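Zinc transport transcriptional regulator (Lactococcus lactis subsp. lactis, PDB 5YHY) binds zinc and, as a winged helix-turn-helix regulator of the MarR family, probably controls transcription of zinc transport genes by binding DNA. Local coordinates at the interface of chains A and B. Residues are numbered along the deposited sequence; one frame, centred on the assembly and turned at random. Chains: chain A/B, Zinc transport transcriptional regulator.

The contacts lie along one two-fold symmetric dimer interface, built mainly from helices 4-19, 102-123 and 128-144, with loop residues A:Ile25 and A:Leu27 and the C-terminal B:Phe145. Contact 3 straddles the two-fold axis, where helices 4-19 meet; contacts 2 and 4 are near-twins related by the two-fold, their C-alpha centres about 21 Å apart and each about 12 Å from contact 3. The C-alpha centre of contact 1 is about 8 Å from those of contacts 2 and 3. Contact 1 shares A:Ile25 and A:Tyr119 with contact 2, and A:Ile15, A:Ile25 and B:Leu12 with contact 3; A:Leu12 joins contacts 3 and 4. The patches form one continuous MarR dimerisation surface.

Contact 1: the interface of chains A and B. Residues chain A 15, 18, 25, 27, 119; chain B 12, 141, 144-145.
In the helical dimerisation region of this MarR-family regulator, B:Phe145, just past helix 128-144, plugs into a pocket of chain A formed by A:Ile15, A:Phe18, A:Ile25, A:Leu27 and A:Tyr119. Its ring meets that of A:Phe18 edge to face, the planes 81° apart and the centroids 4.8 Å from each other. B:Phe145 is the edge partner: its CD1 stands over the centre of the A:Phe18 ring. With CG of A:Phe18 anti to the backbone N (chi1 -177°), that ring presents its face to the incoming phenylalanine. A:Ile15 CD1 lies over one face of B:Phe145, toward the rim, 3.8 Å from CD2. Farther along the ring, CE1 of B:Phe145 touches two branches at once, 3.6 Å from CG2 of A:Ile25 and 3.6 Å from CD2 of A:Leu27. The side chains of these two residues cross the phenylalanine at about right angles and confine its outer end. B:Leu12 approaches from another side and splits its methyls, CD1 toward A:Tyr119 and CD2 toward A:Ile15, 3.9 Å from the isoleucine CD1. B:Leu141 adds CD1 beside the tyrosine ring. The phenol oxygen OH of A:Tyr119 sits at the edge of B:Phe145, in the ring plane, 3.5 Å from CZ.

Contact 2: the interface of chains A and B. Residues chain A 25, 115-116, 119; chain B 5-6, 8-9.
B:Ile8 sets its CG2 methyl over the centre of the A:Tyr119 ring, 3.7 Å from the centroid, a CH-pi contact at the apolar core of this MarR-family dimer contact. With CG2 anti to the backbone N of B:Ile8 (chi1 -67° for CG1), this branch, rather than CG1, points at the ring. On the opposite face, toward the rim, lies the carbonyl oxygen of A:Thr115, one turn earlier in helix 102-123, and the phenol is sandwiched between its own helix and the partner's helix 4-19. B:Ala5 packs against the base of the tyrosine, its CA 3.9 Å from CB. Alongside, A:Leu116 extends CD2 to B:Asp9 CB at 4.0 Å and to the amide oxygen OD1 of B:Asn6 at 3.6 Å. B:Asp9 crosses the tyrosine at about a right angle, its carboxylate tilted 43° from the ring and OD1 at the ring edge. Replacing A:Tyr119 with an alanine would probably leave B:Ile8 CG2 without its aromatic face and water 1 without its phenol partner. Water 1 lies 2.7 Å from A:Tyr119 OH and also links B:Asp9 OD1 to the A:Ile25 carbonyl oxygen. Water 2 provides a second bridge, 2.8 Å from B:Asp9 OD1 and 2.8 Å from A:Ile25 O.

Contact 3: the interface of chains A and B. Residues chain A 11-12, 15, 25; chain B 11-12, 15, 25.
A:Ile15 and B:Ile15 face each other across the two-fold axis, their side chains crossing at about a right angle. The CG2 methyls meet at 3.7 Å. In each copy CG2 is anti to the backbone N (chi1 -60° for CG1), which directs this short branch at its twin, while CG1 and CD1 turn toward the phenylalanine and leucine layer. The CD1 of B:Ile15 receives CD2 of A:Leu12, 3.9 Å away, the leucine again lying at about a right angle to the isoleucine; the exchanged pair repeats this. Above the isoleucines, A:Phe11 and B:Phe11 approach obliquely, edge against edge, with CE2 of each in the plane of the other ring and the two CE2 atoms 3.8 Å apart. CG of each phenylalanine is anti to the backbone N (chi1 169°), carrying the ring inward toward the axis. One face of each ring rests on CG1 of Ile15 in its own chain, so the isoleucine supports the ring that meets the partner. At the flank, CG1 of B:Ile25 packs 4.0 Å from the carbonyl oxygen of A:Leu12. Matching apolar groups on the paired helices 4-19 thereby join the two subunits at the centre of the dimer, between the winged helix-turn-helix regions.

Contact 4: the interface of chains A and B. Residues chain A 5-6, 8-9, 12; chain B 115-116, 119.
The tight part of this MarR-family dimer contact is the ring of B:Tyr119, from helix 102-123, held against helix 4-19 of chain A. CG2 of A:Ile8 stands over the centre of one face, a CH-pi contact 3.7 Å from the centroid. The carbonyl oxygen of B:Thr115 lies over the opposite face, toward the rim, and so the ring is gripped between the two helices. B:Tyr119 CG lies beside its backbone N (chi1 -57°), which lays the ring along the partner helix from A:Ala5 to A:Leu12. At the near end, CA of A:Ala5 is 3.9 Å from CB of the tyrosine; at the far end, CD1 of A:Leu12 comes from the opposite direction to within 3.6 Å of CZ. The backbone of A:Asp9 closes one edge, its CA 3.8 Å from CE2. B:Leu116 reaches across with CD2, packing on A:Asp9 CB and lying 3.6 Å from the amide oxygen OD1 of A:Asn6. A glycine in place of B:Tyr119 would probably open a gap beneath A:Ile8 and A:Leu12 and leave water 3 without its phenol partner. The looser side is polar and watery. Water 3 joins the phenol OH of B:Tyr119, at 2.7 Å, to the carboxylate OD1 of A:Asp9, also at 2.7 Å, and both water and OD1 lie at the ring edge, in its plane.

Contact 1: the interface of chains A and B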
# COMPACT_ATOMS: atom_id res chain seq x y z
N ILE A 15 3.86 2.23 -3.69
CA ILE A 15 3.47 1.05 -2.93
C ILE A 15 1.96 0.88 -2.89
O ILE A 15 1.44 -0.22 -3.07
CB ILE A 15 4.02 1.08 -1.49
CG1 ILE A 15 5.55 1.14 -1.52
CG2 ILE A 15 3.53 -0.15 -0.72
CD1 ILE A 15 6.19 0.10 -2.42
N PHE A 18 0.81 -0.61 -6.15
CA PHE A 18 1.19 -2.01 -6.27
C PHE A 18 0.30 -2.87 -5.39
O PHE A 18 -0.02 -4.02 -5.73
CB PHE A 18 2.66 -2.18 -5.90
CG PHE A 18 3.18 -3.58 -6.07
CD1 PHE A 18 3.08 -4.50 -5.04
CD2 PHE A 18 3.78 -3.97 -7.26
CE1 PHE A 18 3.56 -5.79 -5.20
CE2 PHE A 18 4.27 -5.26 -7.41
CZ PHE A 18 4.15 -6.17 -6.38
N ILE A 25 2.03 -8.10 -0.08
CA ILE A 25 3.02 -7.56 -1.01
C ILE A 25 4.02 -8.66 -1.36
O ILE A 25 4.87 -9.03 -0.55
CB ILE A 25 3.75 -6.34 -0.42
CG1 ILE A 25 2.76 -5.21 -0.12
CG2 ILE A 25 4.84 -5.86 -1.37
CD1 ILE A 25 2.12 -4.63 -1.34
N LEU A 27 6.63 -10.13 -4.61
CA LEU A 27 7.29 -9.86 -5.90
C LEU A 27 7.45 -11.12 -6.72
O LEU A 27 7.38 -12.23 -6.19
CB LEU A 27 8.67 -9.27 -5.67
CG LEU A 27 8.69 -7.88 -5.04
CD1 LEU A 27 10.11 -7.50 -4.61
CD2 LEU A 27 8.13 -6.86 -6.01
N TYR A 119 14.69 -8.26 -1.32
CA TYR A 119 15.00 -7.29 -0.27
C TYR A 119 16.40 -7.53 0.27
O TYR A 119 17.13 -6.59 0.58
CB TYR A 119 13.97 -7.32 0.87
CG TYR A 119 12.53 -7.08 0.45
CD1 TYR A 119 12.23 -6.35 -0.69
CD2 TYR A 119 11.48 -7.61 1.20
CE1 TYR A 119 10.91 -6.16 -1.08
CE2 TYR A 119 10.17 -7.41 0.82
CZ TYR A 119 9.89 -6.69 -0.32
OH TYR A 119 8.59 -6.50 -0.71
N LEU B 12 6.35 -2.91 4.48
CA LEU B 12 5.48 -2.85 3.32
C LEU B 12 4.11 -3.41 3.67
O LEU B 12 3.10 -2.93 3.17
CB LEU B 12 6.11 -3.58 2.14
CG LEU B 12 7.34 -2.83 1.64
CD1 LEU B 12 8.10 -3.67 0.61
CD2 LEU B 12 6.93 -1.48 1.05
N LEU B 141 14.43 0.52 -4.09
CA LEU B 141 13.27 -0.29 -3.73
C LEU B 141 12.10 0.02 -4.67
O LEU B 141 11.36 -0.87 -5.08
CB LEU B 141 12.88 -0.01 -2.28
CG LEU B 141 11.79 -0.90 -1.69
CD1 LEU B 141 12.13 -2.38 -1.88
CD2 LEU B 141 11.62 -0.57 -0.22
N GLU B 144 11.75 -2.01 -7.82
CA GLU B 144 11.29 -3.40 -7.73
C GLU B 144 9.79 -3.49 -7.91
O GLU B 144 9.26 -4.58 -8.18
CB GLU B 144 11.69 -4.02 -6.38
CG GLU B 144 13.20 -4.04 -6.11
CD GLU B 144 13.98 -4.96 -7.04
OE1 GLU B 144 13.35 -5.68 -7.84
OE2 GLU B 144 15.23 -4.96 -6.95
N PHE B 145 9.10 -2.37 -7.76
CA PHE B 145 7.64 -2.36 -7.78
C PHE B 145 7.05 -1.77 -9.05
O PHE B 145 5.86 -1.46 -9.10
CB PHE B 145 7.10 -1.69 -6.52
CG PHE B 145 7.40 -2.46 -5.27
CD1 PHE B 145 6.63 -3.56 -4.92
CD2 PHE B 145 8.49 -2.14 -4.48
CE1 PHE B 145 6.92 -4.30 -3.80
CE2 PHE B 145 8.77 -2.87 -3.35
CZ PHE B 145 7.99 -3.96 -3.01

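Contact 2: the interface of chains A and B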
# COMPACT_ATOMS: atom_id res chain seq x y z
N ILE A 25 2.03 -8.10 -0.08
CA ILE A 25 3.02 -7.56 -1.01
C ILE A 25 4.02 -8.66 -1.36
O ILE A 25 4.87 -9.03 -0.55
CB ILE A 25 3.75 -6.34 -0.42
CG1 ILE A 25 2.76 -5.21 -0.12
CG2 ILE A 25 4.84 -5.86 -1.37
CD1 ILE A 25 2.12 -4.63 -1.34
N THR A 115 10.56 -12.68 -2.90
CA THR A 115 10.35 -11.36 -2.32
C THR A 115 11.45 -11.07 -1.31
O THR A 115 12.10 -10.02 -1.37
CB THR A 115 8.98 -11.28 -1.64
OG1 THR A 115 7.97 -11.53 -2.63
CG2 THR A 115 8.74 -9.90 -1.04
N LEU A 116 11.66 -12.00 -0.39
CA LEU A 116 12.67 -11.80 0.64
C LEU A 116 14.07 -11.71 0.06
O LEU A 116 14.86 -10.85 0.47
CB LEU A 116 12.58 -12.88 1.72
CG LEU A 116 11.37 -12.68 2.65
CD1 LEU A 116 11.19 -13.87 3.58
CD2 LEU A 116 11.49 -11.36 3.45
N TYR A 119 14.69 -8.26 -1.32
CA TYR A 119 15.00 -7.29 -0.27
C TYR A 119 16.40 -7.53 0.27
O TYR A 119 17.13 -6.59 0.58
CB TYR A 119 13.97 -7.32 0.87
CG TYR A 119 12.53 -7.08 0.45
CD1 TYR A 119 12.23 -6.35 -0.69
CD2 TYR A 119 11.48 -7.61 1.20
CE1 TYR A 119 10.91 -6.16 -1.08
CE2 TYR A 119 10.17 -7.41 0.82
CZ TYR A 119 9.89 -6.69 -0.32
OH TYR A 119 8.59 -6.50 -0.71
N ALA B 5 15.93 -7.34 5.52
CA ALA B 5 14.96 -7.88 4.58
C ALA B 5 13.60 -8.08 5.24
O ALA B 5 12.56 -7.73 4.68
CB ALA B 5 15.45 -9.20 3.98
N ASN B 6 13.61 -8.67 6.43
CA ASN B 6 12.37 -8.90 7.15
C ASN B 6 11.73 -7.58 7.60
O ASN B 6 10.52 -7.43 7.54
CB ASN B 6 12.61 -9.84 8.33
CG ASN B 6 12.71 -11.28 7.89
OD1 ASN B 6 11.93 -11.73 7.05
ND2 ASN B 6 13.68 -12.00 8.43
N ILE B 8 11.96 -4.78 6.01
CA ILE B 8 11.36 -4.20 4.81
C ILE B 8 10.01 -4.85 4.52
O ILE B 8 9.02 -4.17 4.24
CB ILE B 8 12.30 -4.31 3.59
CG1 ILE B 8 13.54 -3.42 3.81
CG2 ILE B 8 11.57 -3.92 2.30
CD1 ILE B 8 14.70 -3.78 2.89
N ASP B 9 9.99 -6.18 4.59
CA ASP B 9 8.77 -6.96 4.35
C ASP B 9 7.65 -6.49 5.28
O ASP B 9 6.52 -6.24 4.84
CB ASP B 9 9.08 -8.44 4.59
CG ASP B 9 7.99 -9.36 4.07
OD1 ASP B 9 7.38 -9.07 3.02
OD2 ASP B 9 7.76 -10.41 4.72
O HOH W 1 6.71 -7.49 0.98
O HOH W 2 5.22 -10.42 1.89

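Contact 3: the interface of chains A and B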
# COMPACT_ATOMS: atom_id res chain seq x y z
N PHE A 11 7.20 7.48 -3.07
CA PHE A 11 7.45 6.08 -2.80
C PHE A 11 6.21 5.39 -2.25
O PHE A 11 5.87 4.28 -2.64
CB PHE A 11 8.61 5.93 -1.80
CG PHE A 11 8.78 4.54 -1.27
CD1 PHE A 11 9.34 3.56 -2.06
CD2 PHE A 11 8.37 4.22 0.01
CE1 PHE A 11 9.49 2.27 -1.58
CE2 PHE A 11 8.52 2.94 0.49
CZ PHE A 11 9.08 1.97 -0.30
N LEU A 12 5.53 6.05 -1.32
CA LEU A 12 4.36 5.45 -0.70
C LEU A 12 3.23 5.35 -1.71
O LEU A 12 2.46 4.40 -1.69
CB LEU A 12 3.94 6.24 0.54
CG LEU A 12 4.98 6.09 1.65
CD1 LEU A 12 4.68 7.05 2.79
CD2 LEU A 12 5.02 4.64 2.13
N ILE A 15 3.86 2.23 -3.69
CA ILE A 15 3.47 1.05 -2.93
C ILE A 15 1.96 0.88 -2.89
O ILE A 15 1.44 -0.22 -3.07
CB ILE A 15 4.02 1.08 -1.49
CG1 ILE A 15 5.55 1.14 -1.52
CG2 ILE A 15 3.53 -0.15 -0.72
CD1 ILE A 15 6.19 0.10 -2.42
N ILE A 25 2.03 -8.10 -0.08
CA ILE A 25 3.02 -7.56 -1.01
C ILE A 25 4.02 -8.66 -1.36
O ILE A 25 4.87 -9.03 -0.55
CB ILE A 25 3.75 -6.34 -0.42
CG1 ILE A 25 2.76 -5.21 -0.12
CG2 ILE A 25 4.84 -5.86 -1.37
CD1 ILE A 25 2.12 -4.63 -1.34
N PHE B 11 7.45 -3.60 6.97
CA PHE B 11 7.12 -2.22 6.68
C PHE B 11 6.12 -2.13 5.53
O PHE B 11 5.17 -1.36 5.58
CB PHE B 11 8.39 -1.44 6.33
CG PHE B 11 8.12 -0.07 5.77
CD1 PHE B 11 7.72 0.95 6.60
CD2 PHE B 11 8.26 0.18 4.42
CE1 PHE B 11 7.47 2.21 6.09
CE2 PHE B 11 8.01 1.43 3.91
CZ PHE B 11 7.61 2.45 4.75
N LEU B 12 6.35 -2.91 4.48
CA LEU B 12 5.48 -2.85 3.32
C LEU B 12 4.11 -3.41 3.67
O LEU B 12 3.10 -2.93 3.17
CB LEU B 12 6.11 -3.58 2.14
CG LEU B 12 7.34 -2.83 1.64
CD1 LEU B 12 8.10 -3.67 0.61
CD2 LEU B 12 6.93 -1.48 1.05
N ILE B 15 2.22 -0.62 5.31
CA ILE B 15 1.73 0.32 4.31
C ILE B 15 0.53 -0.23 3.55
O ILE B 15 -0.45 0.49 3.34
CB ILE B 15 2.83 0.73 3.32
CG1 ILE B 15 4.00 1.39 4.06
CG2 ILE B 15 2.26 1.68 2.26
CD1 ILE B 15 3.57 2.48 5.02
N ILE B 25 -2.27 8.03 0.02
CA ILE B 25 -1.71 7.90 1.36
C ILE B 25 -1.62 9.29 2.00
O ILE B 25 -0.78 10.11 1.64
CB ILE B 25 -0.31 7.25 1.33
CG1 ILE B 25 -0.39 5.84 0.75
CG2 ILE B 25 0.29 7.22 2.74
CD1 ILE B 25 -1.18 4.88 1.60

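Contact 4: the interface of chains A and B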
# COMPACT_ATOMS: atom_id res chain seq x y z
N ALA A 5 11.17 14.51 1.70
CA ALA A 5 9.75 14.41 2.00
C ALA A 5 8.94 14.04 0.76
O ALA A 5 8.07 13.18 0.81
CB ALA A 5 9.23 15.73 2.60
N ASN A 6 9.23 14.71 -0.35
CA ASN A 6 8.53 14.42 -1.58
C ASN A 6 8.87 13.03 -2.11
O ASN A 6 8.00 12.33 -2.61
CB ASN A 6 8.83 15.51 -2.62
CG ASN A 6 8.03 16.76 -2.36
OD1 ASN A 6 6.84 16.69 -2.05
ND2 ASN A 6 8.67 17.91 -2.47
N ILE A 8 9.59 10.48 -0.27
CA ILE A 8 8.85 9.54 0.58
C ILE A 8 7.40 9.46 0.12
O ILE A 8 6.84 8.36 -0.01
CB ILE A 8 8.94 9.93 2.07
CG1 ILE A 8 10.38 9.74 2.57
CG2 ILE A 8 7.97 9.09 2.90
CD1 ILE A 8 10.66 10.49 3.86
N ASP A 9 6.80 10.62 -0.12
CA ASP A 9 5.41 10.71 -0.58
C ASP A 9 5.22 9.89 -1.85
O ASP A 9 4.28 9.09 -1.97
CB ASP A 9 5.07 12.18 -0.82
CG ASP A 9 3.58 12.42 -0.99
OD1 ASP A 9 2.77 11.76 -0.32
OD2 ASP A 9 3.22 13.31 -1.80
N LEU A 12 5.53 6.05 -1.32
CA LEU A 12 4.36 5.45 -0.70
C LEU A 12 3.23 5.35 -1.71
O LEU A 12 2.46 4.40 -1.69
CB LEU A 12 3.94 6.24 0.54
CG LEU A 12 4.98 6.09 1.65
CD1 LEU A 12 4.68 7.05 2.79
CD2 LEU A 12 5.02 4.64 2.13
N THR B 115 0.72 15.66 5.90
CA THR B 115 1.44 14.48 5.46
C THR B 115 2.88 14.86 5.13
O THR B 115 3.83 14.23 5.61
CB THR B 115 0.76 13.86 4.24
OG1 THR B 115 -0.57 13.49 4.60
CG2 THR B 115 1.50 12.61 3.77
N LEU B 116 3.03 15.88 4.30
CA LEU B 116 4.37 16.30 3.90
C LEU B 116 5.19 16.80 5.08
O LEU B 116 6.38 16.47 5.19
CB LEU B 116 4.30 17.34 2.78
CG LEU B 116 3.92 16.72 1.43
CD1 LEU B 116 3.67 17.80 0.38
CD2 LEU B 116 4.99 15.72 0.94
N TYR B 119 6.61 13.90 6.99
CA TYR B 119 7.78 13.31 6.34
C TYR B 119 8.98 14.25 6.49
O TYR B 119 10.11 13.80 6.68
CB TYR B 119 7.54 13.01 4.86
CG TYR B 119 6.36 12.08 4.58
CD1 TYR B 119 5.94 11.15 5.53
CD2 TYR B 119 5.68 12.15 3.38
CE1 TYR B 119 4.86 10.33 5.28
CE2 TYR B 119 4.60 11.32 3.11
CZ TYR B 119 4.20 10.41 4.07
OH TYR B 119 3.12 9.60 3.83
O HOH W 3 2.04 9.81 1.35